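Local coordinates for protein UL16 (Human herpesvirus 5 strain ad169, PDB 2WY3), which helps the virus escape natural killer cells by blocking the KLRK1 receptor from its ligands ULBP1 and ULBP2, which it sequesters inside the infected cell, at residues V43-W55 against D63-F76. Numbering follows the deposited sequence.
Sequences VTEDEIIGVAFTW and DLWLYQNDTVIRNF. With NAG (2-acetamido-2-deoxy-beta-D-glucopyranose), chain K; NAG (2-acetamido-2-deoxy-beta-D-glucopyranose), chain L.
Trp65 turns its CG between the backbone N and the carbonyl carbon (chi1 76°), which lays the indole alongside Val51. Val51 CG2 comes to 3.5 Å from Trp65 NE1; that N-H goes to Thr100 OG1 of strand 95-102. Phe76 completes this patch: its ring has Trp65 CD1 over one face, and its CZ reaches Phe53 CB at 3.9 Å. The other sheet face is aliphatic, with Leu64 CD1 4.2 Å from Ala52 CB and Leu66 CD2 packed against Gly50 CA and Ile48 CG2.

The backbones of 49-55 and 63-68 form an antiparallel hairpin within the six-stranded sheet of UL16's predicted extracellular portion. Three hydrogen-bonded pairs, Ile49-Tyr67, Val51-Trp65 and Phe53-Asp63, each give two N-H...O bonds. Beyond Gln68-Thr71, a type I' turn, the next strand folds back, with Ile73 and Arg74 facing Leu66 in a classic beta bulge.

On the N-terminal side of Ile49, where 43-48 is a turn and loop, side-chain contacts replace the ladder. Gln68 is extended, with CG anti to the backbone N (chi1 -174°); this reach lets Gln68 NE2 donate a hydrogen bond to Asp46 O (2.9 Å) from above the carbonyl plane, while Gln68 CD rests on Ile48 CG1. One water takes the N-H of Asn69 at 2.8 Å and can donate to Thr44 O and Glu47 O, though not surely to both, linking this turn to the type I turn Thr44-Glu47. Asn69 ND2 carries a GlcNAc, whose N2 donates to Glu45 OE1 at 2.8 Å, nearly straight at 168°; the Glu45 carboxylate and the Asn69 amide lie side by side with nearly parallel planes.

The contact thus passes from a buried apolar centre to a polar, glycosylated end, where a sugar-carboxylate bond probably limits how the first GlcNAc can swing.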
ATOM      1  N   VAL B  43      -0.593   7.174 -16.267  1.00 21.18           N
ATOM      2  CA  VAL B  43       0.712   6.784 -16.779  1.00 17.41           C
ATOM      3  C   VAL B  43       0.526   6.094 -18.124  1.00 21.81           C
ATOM      4  O   VAL B  43      -0.296   5.192 -18.244  1.00 26.98           O
ATOM      5  CB  VAL B  43       1.421   5.830 -15.801  1.00 18.42           C
ATOM      6  CG1 VAL B  43       2.748   5.337 -16.386  1.00 22.50           C
ATOM      7  CG2 VAL B  43       1.661   6.540 -14.469  1.00 18.55           C
ATOM      8  N   THR B  44       1.266   6.513 -19.148  1.00 22.78           N
ATOM      9  CA  THR B  44       1.133   5.850 -20.447  1.00 27.17           C
ATOM     10  C   THR B  44       2.081   4.667 -20.557  1.00 25.60           C
ATOM     11  O   THR B  44       3.039   4.565 -19.804  1.00 20.67           O
ATOM     12  CB  THR B  44       1.388   6.804 -21.633  1.00 27.62           C
ATOM     13  OG1 THR B  44       2.722   7.316 -21.556  1.00 29.16           O
ATOM     14  CG2 THR B  44       0.402   7.959 -21.609  1.00 37.04           C
ATOM     15  N   GLU B  45       1.818   3.783 -21.520  1.00 22.27           N
ATOM     16  CA  GLU B  45       2.611   2.569 -21.674  1.00 23.98           C
ATOM     17  C   GLU B  45       4.105   2.834 -21.792  1.00 28.53           C
ATOM     18  O   GLU B  45       4.910   2.101 -21.230  1.00 29.77           O
ATOM     19  CB  GLU B  45       2.137   1.764 -22.890  1.00 30.64           C
ATOM     20  CG  GLU B  45       0.953   0.865 -22.621  1.00 48.02           C
ATOM     21  CD  GLU B  45       0.641  -0.031 -23.805  1.00 59.39           C
ATOM     22  OE1 GLU B  45       1.597  -0.544 -24.427  1.00 59.94           O
ATOM     23  OE2 GLU B  45      -0.554  -0.219 -24.111  1.00 64.94           O
ATOM     24  N   ASP B  46       4.481   3.878 -22.525  1.00 25.53           N
ATOM     25  CA  ASP B  46       5.898   4.129 -22.768  1.00 23.11           C
ATOM     26  C   ASP B  46       6.527   5.088 -21.760  1.00 21.10           C
ATOM     27  O   ASP B  46       7.709   5.389 -21.846  1.00 22.08           O
ATOM     28  CB  ASP B  46       6.126   4.620 -24.205  1.00 28.00           C
ATOM     29  CG  ASP B  46       5.712   6.075 -24.408  1.00 35.71           C
ATOM     30  OD1 ASP B  46       5.114   6.685 -23.492  1.00 29.03           O
ATOM     31  OD2 ASP B  46       5.993   6.615 -25.498  1.00 29.64           O
ATOM     32  N   GLU B  47       5.746   5.549 -20.787  1.00 21.28           N
ATOM     33  CA  GLU B  47       6.257   6.557 -19.864  1.00 19.70           C
ATOM     34  C   GLU B  47       7.233   5.992 -18.837  1.00 20.83           C
ATOM     35  O   GLU B  47       6.919   5.044 -18.105  1.00 23.19           O
ATOM     36  CB  GLU B  47       5.121   7.293 -19.146  1.00 18.84           C
ATOM     37  CG  GLU B  47       5.635   8.495 -18.341  1.00 18.68           C
ATOM     38  CD  GLU B  47       4.522   9.275 -17.663  1.00 26.08           C
ATOM     39  OE1 GLU B  47       3.349   8.883 -17.819  1.00 23.96           O
ATOM     40  OE2 GLU B  47       4.830  10.274 -16.972  1.00 23.83           O
ATOM     41  N   ILE B  48       8.413   6.596 -18.779  1.00 17.76           N
ATOM     42  CA  ILE B  48       9.404   6.256 -17.778  1.00 16.63           C
ATOM     43  C   ILE B  48       9.248   7.157 -16.569  1.00 19.88           C
ATOM     44  O   ILE B  48       9.338   8.392 -16.680  1.00 17.78           O
ATOM     45  CB  ILE B  48      10.835   6.382 -18.339  1.00 18.07           C
ATOM     46  CG1 ILE B  48      10.989   5.455 -19.548  1.00 21.69           C
ATOM     47  CG2 ILE B  48      11.847   6.078 -17.253  1.00 17.19           C
ATOM     48  CD1 ILE B  48      12.251   5.698 -20.363  1.00 27.84           C
ATOM     49  N   ILE B  49       8.980   6.535 -15.423  1.00 17.09           N
ATOM     50  CA  ILE B  49       8.906   7.234 -14.147  1.00 15.47           C
ATOM     51  C   ILE B  49       9.892   6.564 -13.180  1.00 17.99           C
ATOM     52  O   ILE B  49      10.469   5.525 -13.502  1.00 16.84           O
ATOM     53  CB  ILE B  49       7.469   7.213 -13.589  1.00 15.24           C
ATOM     54  CG1 ILE B  49       6.928   5.775 -13.507  1.00 15.75           C
ATOM     55  CG2 ILE B  49       6.559   8.050 -14.484  1.00 18.24           C
ATOM     56  CD1 ILE B  49       5.573   5.689 -12.811  1.00 16.57           C
ATOM     57  N   GLY B  50      10.123   7.147 -12.015  1.00 14.29           N
ATOM     58  CA  GLY B  50      11.077   6.522 -11.119  1.00 17.13           C
ATOM     59  C   GLY B  50      11.352   7.296  -9.859  1.00 13.64           C
ATOM     60  O   GLY B  50      10.723   8.328  -9.591  1.00 13.40           O
ATOM     61  N   VAL B  51      12.340   6.818  -9.110  1.00 13.90           N
ATOM     62  CA  VAL B  51      12.639   7.372  -7.797  1.00 13.79           C
ATOM     63  C   VAL B  51      14.147   7.576  -7.661  1.00 12.24           C
ATOM     64  O   VAL B  51      14.922   6.651  -7.885  1.00 15.98           O
ATOM     65  CB  VAL B  51      12.174   6.426  -6.669  1.00 14.48           C
ATOM     66  CG1 VAL B  51      12.402   7.069  -5.321  1.00 16.68           C
ATOM     67  CG2 VAL B  51      10.691   6.065  -6.843  1.00 17.93           C
ATOM     68  N   ALA B  52      14.542   8.798  -7.310  1.00 13.65           N
ATOM     69  CA  ALA B  52      15.941   9.117  -7.046  1.00 12.80           C
ATOM     70  C   ALA B  52      16.201   9.092  -5.546  1.00 15.34           C
ATOM     71  O   ALA B  52      15.385   9.582  -4.765  1.00 14.94           O
ATOM     72  CB  ALA B  52      16.276  10.511  -7.609  1.00 15.09           C
ATOM     73  N   PHE B  53      17.342   8.531  -5.151  1.00 13.05           N
ATOM     74  CA  PHE B  53      17.751   8.495  -3.751  1.00 12.35           C
ATOM     75  C   PHE B  53      19.068   9.250  -3.564  1.00 18.56           C
ATOM     76  O   PHE B  53      20.109   8.843  -4.102  1.00 21.10           O
ATOM     77  CB  PHE B  53      17.932   7.043  -3.274  1.00 12.81           C
ATOM     78  CG  PHE B  53      18.675   6.923  -1.957  1.00 15.45           C
ATOM     79  CD1 PHE B  53      18.286   7.663  -0.855  1.00 11.87           C
ATOM     80  CD2 PHE B  53      19.766   6.071  -1.834  1.00 21.20           C
ATOM     81  CE1 PHE B  53      18.966   7.568   0.358  1.00 15.82           C
ATOM     82  CE2 PHE B  53      20.451   5.960  -0.623  1.00 23.40           C
ATOM     83  CZ  PHE B  53      20.055   6.714   0.474  1.00 17.70           C
ATOM     84  N   THR B  54      19.031  10.334  -2.798  1.00 11.31           N
ATOM     85  CA  THR B  54      20.249  11.108  -2.525  1.00 12.73           C
ATOM     86  C   THR B  54      20.674  10.833  -1.080  1.00 15.49           C
ATOM     87  O   THR B  54      19.912  11.080  -0.153  1.00 13.24           O
ATOM     88  CB  THR B  54      19.986  12.629  -2.732  1.00 16.58           C
ATOM     89  OG1 THR B  54      19.594  12.880  -4.096  1.00 16.40           O
ATOM     90  CG2 THR B  54      21.233  13.446  -2.410  1.00 18.47           C
ATOM     91  N   TRP B  55      21.885  10.317  -0.881  1.00 15.62           N
ATOM     92  CA  TRP B  55      22.344   9.917   0.456  1.00 14.56           C
ATOM     93  C   TRP B  55      22.444  11.117   1.401  1.00 14.28           C
ATOM     94  O   TRP B  55      22.945  12.168   1.013  1.00 17.02           O
ATOM     95  CB  TRP B  55      23.731   9.275   0.330  1.00 14.67           C
ATOM     96  CG  TRP B  55      24.202   8.573   1.560  1.00 16.44           C
ATOM     97  CD1 TRP B  55      23.436   7.924   2.498  1.00 14.72           C
ATOM     98  CD2 TRP B  55      25.561   8.414   1.964  1.00 15.62           C
ATOM     99  NE1 TRP B  55      24.259   7.367   3.473  1.00 15.73           N
ATOM    100  CE2 TRP B  55      25.564   7.663   3.163  1.00 14.65           C
ATOM    101  CE3 TRP B  55      26.784   8.823   1.419  1.00 18.89           C
ATOM    102  CZ2 TRP B  55      26.747   7.326   3.831  1.00 18.12           C
ATOM    103  CZ3 TRP B  55      27.957   8.495   2.092  1.00 20.39           C
ATOM    104  CH2 TRP B  55      27.928   7.747   3.280  1.00 17.98           C
ATOM    105  N   ASP B  63      21.289   7.494  -6.207  1.00 15.54           N
ATOM    106  CA  ASP B  63      20.891   6.252  -6.845  1.00 19.75           C
ATOM    107  C   ASP B  63      19.531   6.459  -7.510  1.00 21.16           C
ATOM    108  O   ASP B  63      18.878   7.478  -7.305  1.00 19.45           O
ATOM    109  CB  ASP B  63      20.808   5.127  -5.813  1.00 21.39           C
ATOM    110  CG  ASP B  63      21.041   3.744  -6.431  1.00 27.44           C
ATOM    111  OD1 ASP B  63      21.163   3.649  -7.673  1.00 28.24           O
ATOM    112  OD2 ASP B  63      21.119   2.758  -5.670  1.00 29.20           O
ATOM    113  N   LEU B  64      19.108   5.491  -8.307  1.00 17.92           N
ATOM    114  CA  LEU B  64      17.906   5.673  -9.105  1.00 18.81           C
ATOM    115  C   LEU B  64      17.297   4.329  -9.437  1.00 19.51           C
ATOM    116  O   LEU B  64      18.014   3.400  -9.787  1.00 19.92           O
ATOM    117  CB  LEU B  64      18.294   6.369 -10.419  1.00 19.53           C
ATOM    118  CG  LEU B  64      17.180   6.682 -11.420  1.00 20.40           C
ATOM    119  CD1 LEU B  64      16.289   7.804 -10.885  1.00 22.43           C
ATOM    120  CD2 LEU B  64      17.779   7.070 -12.785  1.00 23.32           C
ATOM    121  N   TRP B  65      15.978   4.216  -9.336  1.00 16.84           N
ATOM    122  CA  TRP B  65      15.294   3.093  -9.960  1.00 16.44           C
ATOM    123  C   TRP B  65      14.202   3.603 -10.884  1.00 14.60           C
ATOM    124  O   TRP B  65      13.639   4.669 -10.637  1.00 15.34           O
ATOM    125  CB  TRP B  65      14.795   2.050  -8.939  1.00 15.52           C
ATOM    126  CG  TRP B  65      13.545   2.332  -8.098  1.00 12.52           C
ATOM    127  CD1 TRP B  65      13.501   2.896  -6.851  1.00 15.32           C
ATOM    128  CD2 TRP B  65      12.190   1.943  -8.410  1.00 15.35           C
ATOM    129  NE1 TRP B  65      12.194   2.909  -6.383  1.00 13.76           N
ATOM    130  CE2 TRP B  65      11.376   2.333  -7.321  1.00 16.86           C
ATOM    131  CE3 TRP B  65      11.589   1.308  -9.509  1.00 17.40           C
ATOM    132  CZ2 TRP B  65       9.986   2.120  -7.300  1.00 20.04           C
ATOM    133  CZ3 TRP B  65      10.203   1.101  -9.494  1.00 17.91           C
ATOM    134  CH2 TRP B  65       9.420   1.511  -8.393  1.00 18.24           C
ATOM    135  N   LEU B  66      13.938   2.863 -11.957  1.00 15.95           N
ATOM    136  CA  LEU B  66      13.059   3.334 -13.024  1.00 16.04           C
ATOM    137  C   LEU B  66      12.015   2.287 -13.409  1.00 15.87           C
ATOM    138  O   LEU B  66      12.265   1.091 -13.335  1.00 18.13           O
ATOM    139  CB  LEU B  66      13.873   3.699 -14.276  1.00 17.17           C
ATOM    140  CG  LEU B  66      14.901   4.828 -14.140  1.00 16.69           C
ATOM    141  CD1 LEU B  66      15.710   4.953 -15.424  1.00 23.79           C
ATOM    142  CD2 LEU B  66      14.202   6.148 -13.786  1.00 17.08           C
ATOM    143  N   TYR B  67      10.853   2.775 -13.838  1.00 17.10           N
ATOM    144  CA  TYR B  67       9.685   1.942 -14.122  1.00 17.62           C
ATOM    145  C   TYR B  67       9.099   2.360 -15.467  1.00 18.86           C
ATOM    146  O   TYR B  67       9.023   3.555 -15.769  1.00 21.53           O
ATOM    147  CB  TYR B  67       8.659   2.171 -13.009  1.00 15.03           C
ATOM    148  CG  TYR B  67       7.572   1.130 -12.869  1.00 17.04           C
ATOM    149  CD1 TYR B  67       6.244   1.437 -13.160  1.00 23.22           C
ATOM    150  CD2 TYR B  67       7.869  -0.151 -12.403  1.00 20.19           C
ATOM    151  CE1 TYR B  67       5.240   0.482 -13.007  1.00 19.56           C
ATOM    152  CE2 TYR B  67       6.884  -1.090 -12.245  1.00 21.63           C
ATOM    153  CZ  TYR B  67       5.573  -0.768 -12.538  1.00 22.85           C
ATOM    154  OH  TYR B  67       4.599  -1.724 -12.383  1.00 31.33           O
ATOM    155  N   GLN B  68       8.714   1.386 -16.288  1.00 16.75           N
ATOM    156  CA  GLN B  68       8.119   1.669 -17.594  1.00 19.77           C
ATOM    157  C   GLN B  68       7.263   0.494 -18.028  1.00 20.80           C
ATOM    158  O   GLN B  68       7.699  -0.659 -17.952  1.00 24.26           O
ATOM    159  CB  GLN B  68       9.208   1.914 -18.651  1.00 21.89           C
ATOM    160  CG  GLN B  68       8.690   2.359 -20.038  1.00 19.95           C
ATOM    161  CD  GLN B  68       9.787   2.349 -21.100  1.00 24.53           C
ATOM    162  OE1 GLN B  68      10.750   1.589 -20.995  1.00 25.82           O
ATOM    163  NE2 GLN B  68       9.641   3.188 -22.130  1.00 24.09           N
ATOM    164  N   ASN B  69       6.060   0.782 -18.510  1.00 23.64           N
ATOM    165  CA  ASN B  69       5.177  -0.275 -18.983  1.00 22.79           C
ATOM    166  C   ASN B  69       5.049  -1.377 -17.931  1.00 28.02           C
ATOM    167  O   ASN B  69       5.225  -2.562 -18.221  1.00 27.77           O
ATOM    168  CB  ASN B  69       5.700  -0.835 -20.305  1.00 20.58           C
ATOM    169  CG  ASN B  69       4.652  -1.622 -21.061  1.00 36.53           C
ATOM    170  OD1 ASN B  69       3.469  -1.611 -20.712  1.00 30.47           O
ATOM    171  ND2 ASN B  69       5.081  -2.291 -22.117  1.00 37.21           N
ATOM    172  N   ASP B  70       4.769  -0.955 -16.699  1.00 22.09           N
ATOM    173  CA  ASP B  70       4.506  -1.860 -15.576  1.00 24.78           C
ATOM    174  C   ASP B  70       5.642  -2.819 -15.234  1.00 27.35           C
ATOM    175  O   ASP B  70       5.403  -3.886 -14.667  1.00 27.24           O
ATOM    176  CB  ASP B  70       3.211  -2.639 -15.810  1.00 31.62           C
ATOM    177  CG  ASP B  70       2.022  -1.727 -16.025  1.00 42.72           C
ATOM    178  OD1 ASP B  70       1.809  -0.824 -15.186  1.00 43.45           O
ATOM    179  OD2 ASP B  70       1.306  -1.908 -17.034  1.00 47.22           O
ATOM    180  N   THR B  71       6.872  -2.435 -15.557  1.00 23.59           N
ATOM    181  CA  THR B  71       8.029  -3.256 -15.222  1.00 21.43           C
ATOM    182  C   THR B  71       9.174  -2.386 -14.742  1.00 22.32           C
ATOM    183  O   THR B  71       9.376  -1.300 -15.257  1.00 21.27           O
ATOM    184  CB  THR B  71       8.543  -4.033 -16.449  1.00 35.44           C
ATOM    185  OG1 THR B  71       7.435  -4.510 -17.219  1.00 39.87           O
ATOM    186  CG2 THR B  71       9.416  -5.207 -16.013  1.00 35.83           C
ATOM    187  N   VAL B  72       9.938  -2.878 -13.771  1.00 21.04           N
ATOM    188  CA  VAL B  72      11.175  -2.211 -13.379  1.00 20.54           C
ATOM    189  C   VAL B  72      12.189  -2.333 -14.516  1.00 21.60           C
ATOM    190  O   VAL B  72      12.510  -3.451 -14.948  1.00 27.86           O
ATOM    191  CB  VAL B  72      11.762  -2.859 -12.109  1.00 22.85           C
ATOM    192  CG1 VAL B  72      13.190  -2.395 -11.871  1.00 20.67           C
ATOM    193  CG2 VAL B  72      10.878  -2.553 -10.900  1.00 28.32           C
ATOM    194  N   ILE B  73      12.696  -1.203 -15.006  1.00 21.20           N
ATOM    195  CA  ILE B  73      13.711  -1.236 -16.078  1.00 23.66           C
ATOM    196  C   ILE B  73      15.109  -0.876 -15.554  1.00 25.48           C
ATOM    197  O   ILE B  73      16.118  -1.001 -16.258  1.00 24.98           O
ATOM    198  CB  ILE B  73      13.330  -0.331 -17.281  1.00 24.27           C
ATOM    199  CG1 ILE B  73      13.173   1.126 -16.849  1.00 21.28           C
ATOM    200  CG2 ILE B  73      12.033  -0.804 -17.931  1.00 22.30           C
ATOM    201  CD1 ILE B  73      13.089   2.081 -18.045  1.00 24.90           C
ATOM    202  N   ARG B  74      15.160  -0.440 -14.305  1.00 21.11           N
ATOM    203  CA  ARG B  74      16.428  -0.167 -13.640  1.00 24.62           C
ATOM    204  C   ARG B  74      16.254  -0.293 -12.136  1.00 24.85           C
ATOM    205  O   ARG B  74      15.380   0.354 -11.572  1.00 20.59           O
ATOM    206  CB  ARG B  74      16.927   1.238 -14.000  1.00 22.40           C
ATOM    207  CG  ARG B  74      18.249   1.613 -13.349  1.00 27.15           C
ATOM    208  CD  ARG B  74      18.695   2.998 -13.784  1.00 37.87           C
ATOM    209  NE  ARG B  74      19.819   3.494 -12.997  1.00 36.84           N
ATOM    210  CZ  ARG B  74      20.762   4.296 -13.481  1.00 43.98           C
ATOM    211  NH1 ARG B  74      21.754   4.703 -12.702  1.00 45.63           N
ATOM    212  NH2 ARG B  74      20.714   4.683 -14.750  1.00 35.67           N
ATOM    213  N   ASN B  75      17.072  -1.129 -11.489  1.00 23.03           N
ATOM    214  CA  ASN B  75      17.055  -1.242 -10.027  1.00 21.49           C
ATOM    215  C   ASN B  75      17.982  -0.221  -9.387  1.00 20.85           C
ATOM    216  O   ASN B  75      18.917   0.256 -10.029  1.00 23.57           O
ATOM    217  CB  ASN B  75      17.557  -2.620  -9.568  1.00 22.44           C
ATOM    218  CG  ASN B  75      16.586  -3.744  -9.864  1.00 27.13           C
ATOM    219  OD1 ASN B  75      15.419  -3.691  -9.478  1.00 21.82           O
ATOM    220  ND2 ASN B  75      17.087  -4.784 -10.542  1.00 27.63           N
ATOM    221  N   PHE B  76      17.752   0.090  -8.114  1.00 19.39           N
ATOM    222  CA  PHE B  76      18.801   0.718  -7.318  1.00 19.69           C
ATOM    223  C   PHE B  76      20.082  -0.116  -7.493  1.00 26.03           C
ATOM    224  O   PHE B  76      20.023  -1.346  -7.602  1.00 23.65           O
ATOM    225  CB  PHE B  76      18.418   0.732  -5.833  1.00 18.12           C
ATOM    226  CG  PHE B  76      17.528   1.882  -5.426  1.00 21.67           C
ATOM    227  CD1 PHE B  76      17.628   3.116  -6.052  1.00 17.46           C
ATOM    228  CD2 PHE B  76      16.620   1.727  -4.377  1.00 20.85           C
ATOM    229  CE1 PHE B  76      16.825   4.193  -5.656  1.00 14.17           C
ATOM    230  CE2 PHE B  76      15.823   2.781  -3.968  1.00 22.26           C
ATOM    231  CZ  PHE B  76      15.919   4.024  -4.610  1.00 18.23           C
TER
HETATM  232  C1  NAG K1204       4.015  -3.041 -22.730  1.00 45.16           C
HETATM  233  C2  NAG K1204       4.367  -2.913 -24.215  1.00 55.53           C
HETATM  234  C3  NAG K1204       3.486  -3.821 -25.061  1.00 64.48           C
HETATM  235  C4  NAG K1204       3.620  -5.242 -24.549  1.00 74.32           C
HETATM  236  C5  NAG K1204       3.246  -5.296 -23.072  1.00 72.14           C
HETATM  237  C6  NAG K1204       3.437  -6.704 -22.526  1.00 72.02           C
HETATM  238  C7  NAG K1204       5.316  -0.851 -25.065  1.00 58.61           C
HETATM  239  C8  NAG K1204       5.058   0.479 -25.706  1.00 56.08           C
HETATM  240  N2  NAG K1204       4.247  -1.541 -24.671  1.00 55.53           N
HETATM  241  O3  NAG K1204       3.872  -3.766 -26.415  1.00 64.81           O
HETATM  242  O4  NAG K1204       2.773  -6.088 -25.294  1.00 79.90           O
HETATM  243  O5  NAG K1204       4.022  -4.393 -22.305  1.00 61.72           O
HETATM  244  O6  NAG K1204       2.842  -6.790 -21.252  1.00 71.35           O
HETATM  245  O7  NAG K1204       6.468  -1.259 -24.920  1.00 61.62           O
HETATM  246  C1  NAG L1205      16.234  -5.953 -10.621  1.00 25.19           C
HETATM  247  C2  NAG L1205      16.503  -6.614 -11.981  1.00 30.02           C
HETATM  248  C3  NAG L1205      15.769  -7.944 -12.098  1.00 38.41           C
HETATM  249  C4  NAG L1205      16.113  -8.828 -10.914  1.00 36.27           C
HETATM  250  C5  NAG L1205      15.828  -8.095  -9.610  1.00 35.17           C
HETATM  251  C6  NAG L1205      16.244  -8.930  -8.400  1.00 37.12           C
HETATM  252  C7  NAG L1205      16.962  -5.079 -13.821  1.00 30.81           C
HETATM  253  C8  NAG L1205      16.395  -4.352 -15.006  1.00 33.03           C
HETATM  254  N2  NAG L1205      16.098  -5.783 -13.093  1.00 27.22           N
HETATM  255  O3  NAG L1205      16.122  -8.583 -13.307  1.00 36.67           O
HETATM  256  O4  NAG L1205      15.328  -9.991 -10.976  1.00 44.80           O
HETATM  257  O5  NAG L1205      16.523  -6.863  -9.574  1.00 30.48           O
HETATM  258  O6  NAG L1205      17.640  -9.171  -8.440  1.00 41.44           O
HETATM  259  O7  NAG L1205      18.164  -4.992 -13.563  1.00 30.75           O
HETATM  260  O   HOH W   1       4.954   3.291 -18.143  0.93 20.89           O